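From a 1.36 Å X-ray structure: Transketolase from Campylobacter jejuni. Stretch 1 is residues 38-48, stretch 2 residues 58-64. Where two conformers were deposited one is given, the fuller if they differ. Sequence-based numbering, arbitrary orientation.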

# COMPACT_ATOMS: atom_id res chain seq x y z
N ILE A 38 -31.81 5.16 -7.72
CA ILE A 38 -30.96 6.32 -7.56
C ILE A 38 -30.44 6.81 -8.91
O ILE A 38 -30.47 7.99 -9.19
N LEU A 39 -29.89 5.90 -9.73
CA LEU A 39 -29.35 6.33 -11.03
C LEU A 39 -30.42 6.88 -11.96
O LEU A 39 -30.17 7.84 -12.68
N SER A 40 -31.61 6.31 -11.92
CA SER A 40 -32.69 6.84 -12.72
C SER A 40 -33.00 8.28 -12.39
O SER A 40 -33.15 9.12 -13.27
N VAL A 41 -33.09 8.60 -11.09
CA VAL A 41 -33.29 9.99 -10.71
C VAL A 41 -32.09 10.88 -11.03
O VAL A 41 -32.21 11.97 -11.54
N LEU A 42 -30.90 10.37 -10.74
CA LEU A 42 -29.67 11.11 -11.02
C LEU A 42 -29.56 11.48 -12.50
O LEU A 42 -29.02 12.53 -12.82
N SER A 43 -30.07 10.64 -13.40
CA SER A 43 -30.02 10.95 -14.83
C SER A 43 -30.68 12.30 -15.19
O SER A 43 -30.32 12.91 -16.20
N TYR A 44 -31.63 12.76 -14.38
CA TYR A 44 -32.30 14.05 -14.60
C TYR A 44 -31.48 15.22 -14.11
O TYR A 44 -31.78 16.35 -14.46
N HIS A 45 -30.50 14.95 -13.25
CA HIS A 45 -29.66 16.01 -12.69
C HIS A 45 -28.30 16.13 -13.39
O HIS A 45 -27.73 17.22 -13.43
N LEU A 46 -27.79 15.03 -13.90
CA LEU A 46 -26.45 14.99 -14.46
C LEU A 46 -26.38 15.82 -15.73
O LEU A 46 -27.23 15.68 -16.63
N LYS A 47 -25.38 16.70 -15.79
CA LYS A 47 -25.14 17.53 -16.94
C LYS A 47 -23.95 16.94 -17.70
O LYS A 47 -22.84 16.83 -17.15
N HIS A 48 -24.18 16.50 -18.91
CA HIS A 48 -23.19 15.77 -19.70
C HIS A 48 -23.60 15.73 -21.16
O HIS A 48 -24.79 15.84 -21.48
N ARG A 58 -18.48 19.29 -18.00
CA ARG A 58 -19.43 18.24 -17.67
C ARG A 58 -19.39 17.89 -16.18
O ARG A 58 -18.35 17.97 -15.54
N ASP A 59 -20.51 17.45 -15.63
CA ASP A 59 -20.45 16.77 -14.34
C ASP A 59 -19.62 15.49 -14.50
O ASP A 59 -19.68 14.83 -15.53
N ARG A 60 -18.87 15.15 -13.47
CA ARG A 60 -18.03 13.94 -13.46
C ARG A 60 -18.75 12.90 -12.58
O ARG A 60 -18.95 13.13 -11.40
N LEU A 61 -19.07 11.74 -13.13
CA LEU A 61 -19.70 10.64 -12.45
C LEU A 61 -18.66 9.56 -12.23
O LEU A 61 -17.99 9.16 -13.17
N VAL A 62 -18.50 9.12 -10.99
CA VAL A 62 -17.56 8.05 -10.62
C VAL A 62 -18.27 6.91 -9.89
O VAL A 62 -18.86 7.13 -8.82
N PHE A 63 -18.20 5.70 -10.41
CA PHE A 63 -18.64 4.48 -9.71
C PHE A 63 -17.44 3.95 -8.93
O PHE A 63 -16.62 3.26 -9.51
N SER A 64 -17.32 4.22 -7.64
CA SER A 64 -16.18 3.71 -6.90
C SER A 64 -16.20 2.19 -6.78
O SER A 64 -15.16 1.55 -6.84

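The two stretches meet along a narrow seam, polar where the backbones run close and apolar where the helix stands off from the strand. At the polar end, D59 points toward stretch 1 with chi1 in the m well, and its short side chain brings OD2 within 2.9 Å of K47 N in a nearly straight hydrogen bond. The backbone answers in the other direction: D59 N donates to K47 O, also at 2.9 Å. K47 leaves its CA sideways, with chi1 and chi2 t, chi3 p and chi4 t; its CB lies 3.6 Å from D59 OD2, so the start of the chain packs beside the carboxylate. Aspartate suits this place because one compact carboxylate can meet a peptide NH and still reach a water. That water donates to D59 OD2 at 2.7 Å and to H45 O at 2.9 Å, bridging two acceptors that could not bond to each other directly. D59 OD1 is satisfied elsewhere in the structure.

L46 leaves its CA sideways, but its t,p rotamer brings the end nearer, and CD1 rests 3.7 Å from D59 CB, covering the aliphatic part of the aspartate. L61, also t,p, points toward stretch 1, and its forked tip is the bump that meets both L42 and L46: L61 CD1 packs 4.1 Å from L42 CD2, and L61 CD2 lies 4.3 Å from L46 CD2. L42 brings only its CD2 methyl to this contact. L39 and L42 share the t,p shape and both point toward the strand, a turn of helix apart. Farther along, F63 starts sideways with chi1 at -82°, yet its long, flat ring spans the wider gap, so that CZ comes 4.1 Å from L39 CD2, a methyl lying at the ring edge, near its plane.

Alternation along the strand sends R60 away, where its NH1 donates to R58 O at 2.8 Å.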

# COMPACT_ATOMS: atom_id res chain seq x y z
CB ILE A 38 -29.79 6.01 -6.60
CG1 ILE A 38 -30.33 5.81 -5.16
CG2 ILE A 38 -28.70 7.11 -6.68
CD1 ILE A 38 -29.34 5.11 -4.20
CB LEU A 39 -28.54 5.19 -11.67
CG LEU A 39 -27.75 5.63 -12.91
CD1 LEU A 39 -26.78 6.77 -12.68
CD2 LEU A 39 -27.00 4.41 -13.47
CB SER A 40 -33.91 5.97 -12.53
OG SER A 40 -33.62 4.71 -13.09
CB VAL A 41 -33.63 10.10 -9.23
CG1 VAL A 41 -33.85 11.54 -8.84
CG2 VAL A 41 -34.90 9.29 -8.91
CB LEU A 42 -28.44 10.31 -10.56
CG LEU A 42 -27.10 11.01 -10.69
CD1 LEU A 42 -27.01 12.32 -9.92
CD2 LEU A 42 -26.00 10.07 -10.20
CB SER A 43 -30.64 9.84 -15.68
OG SER A 43 -32.05 9.82 -15.60
CB TYR A 44 -33.67 14.06 -13.91
CG TYR A 44 -34.68 13.17 -14.58
CD1 TYR A 44 -35.59 13.70 -15.50
CD2 TYR A 44 -34.70 11.80 -14.35
CE1 TYR A 44 -36.49 12.90 -16.13
CE2 TYR A 44 -35.62 10.98 -15.00
CZ TYR A 44 -36.52 11.54 -15.89
OH TYR A 44 -37.44 10.76 -16.53
CB HIS A 45 -29.42 15.73 -11.20
CG HIS A 45 -30.65 15.87 -10.37
ND1 HIS A 45 -30.96 17.04 -9.71
CD2 HIS A 45 -31.65 15.00 -10.12
CE1 HIS A 45 -32.11 16.87 -9.07
NE2 HIS A 45 -32.56 15.65 -9.31
CB LEU A 46 -26.09 13.53 -14.79
CG LEU A 46 -24.64 13.20 -15.06
CD1 LEU A 46 -23.86 13.31 -13.74
CD2 LEU A 46 -24.48 11.84 -15.68
CB LYS A 47 -24.84 18.94 -16.47
CG LYS A 47 -24.66 19.96 -17.55
CD LYS A 47 -24.04 21.23 -16.97
CE LYS A 47 -22.60 21.01 -16.56
NZ LYS A 47 -21.89 22.26 -16.45
CB HIS A 48 -22.99 14.35 -19.12
CG HIS A 48 -24.16 13.41 -19.22
ND1 HIS A 48 -25.43 13.64 -18.71
CD2 HIS A 48 -24.18 12.16 -19.73
CE1 HIS A 48 -26.18 12.57 -18.94
NE2 HIS A 48 -25.44 11.65 -19.54
CB ARG A 58 -19.14 16.98 -18.47
CG ARG A 58 -17.87 16.27 -18.08
CD ARG A 58 -17.48 15.22 -19.09
NE ARG A 58 -16.32 14.44 -18.66
CZ ARG A 58 -15.08 14.80 -18.94
NH1 ARG A 58 -14.81 15.94 -19.55
NH2 ARG A 58 -14.07 14.04 -18.60
CB ASP A 59 -21.83 16.37 -13.86
CG ASP A 59 -22.70 17.53 -13.46
OD1 ASP A 59 -22.21 18.67 -13.20
OD2 ASP A 59 -23.94 17.35 -13.41
CB ARG A 60 -16.61 14.20 -12.93
CG ARG A 60 -15.79 15.37 -13.52
CD ARG A 60 -15.57 15.18 -14.97
NE ARG A 60 -14.44 15.94 -15.55
CZ ARG A 60 -14.49 17.22 -15.96
NH1 ARG A 60 -15.58 17.95 -15.78
NH2 ARG A 60 -13.46 17.78 -16.60
CB LEU A 61 -20.83 10.09 -13.29
CG LEU A 61 -21.58 8.85 -12.81
CD1 LEU A 61 -22.22 9.14 -11.49
CD2 LEU A 61 -22.59 8.39 -13.90
CB VAL A 62 -16.45 8.56 -9.72
CG1 VAL A 62 -15.47 7.41 -9.32
CG2 VAL A 62 -15.66 9.72 -10.37
CB PHE A 63 -19.10 3.41 -10.70
CG PHE A 63 -20.50 3.54 -11.20
CD1 PHE A 63 -20.97 4.71 -11.76
CD2 PHE A 63 -21.35 2.43 -11.21
CE1 PHE A 63 -22.31 4.80 -12.24
CE2 PHE A 63 -22.65 2.52 -11.70
CZ PHE A 63 -23.11 3.71 -12.21
CB SER A 64 -16.10 4.38 -5.53
OG SER A 64 -14.88 4.02 -4.89
O HOH W 1 -25.74 18.24 -11.62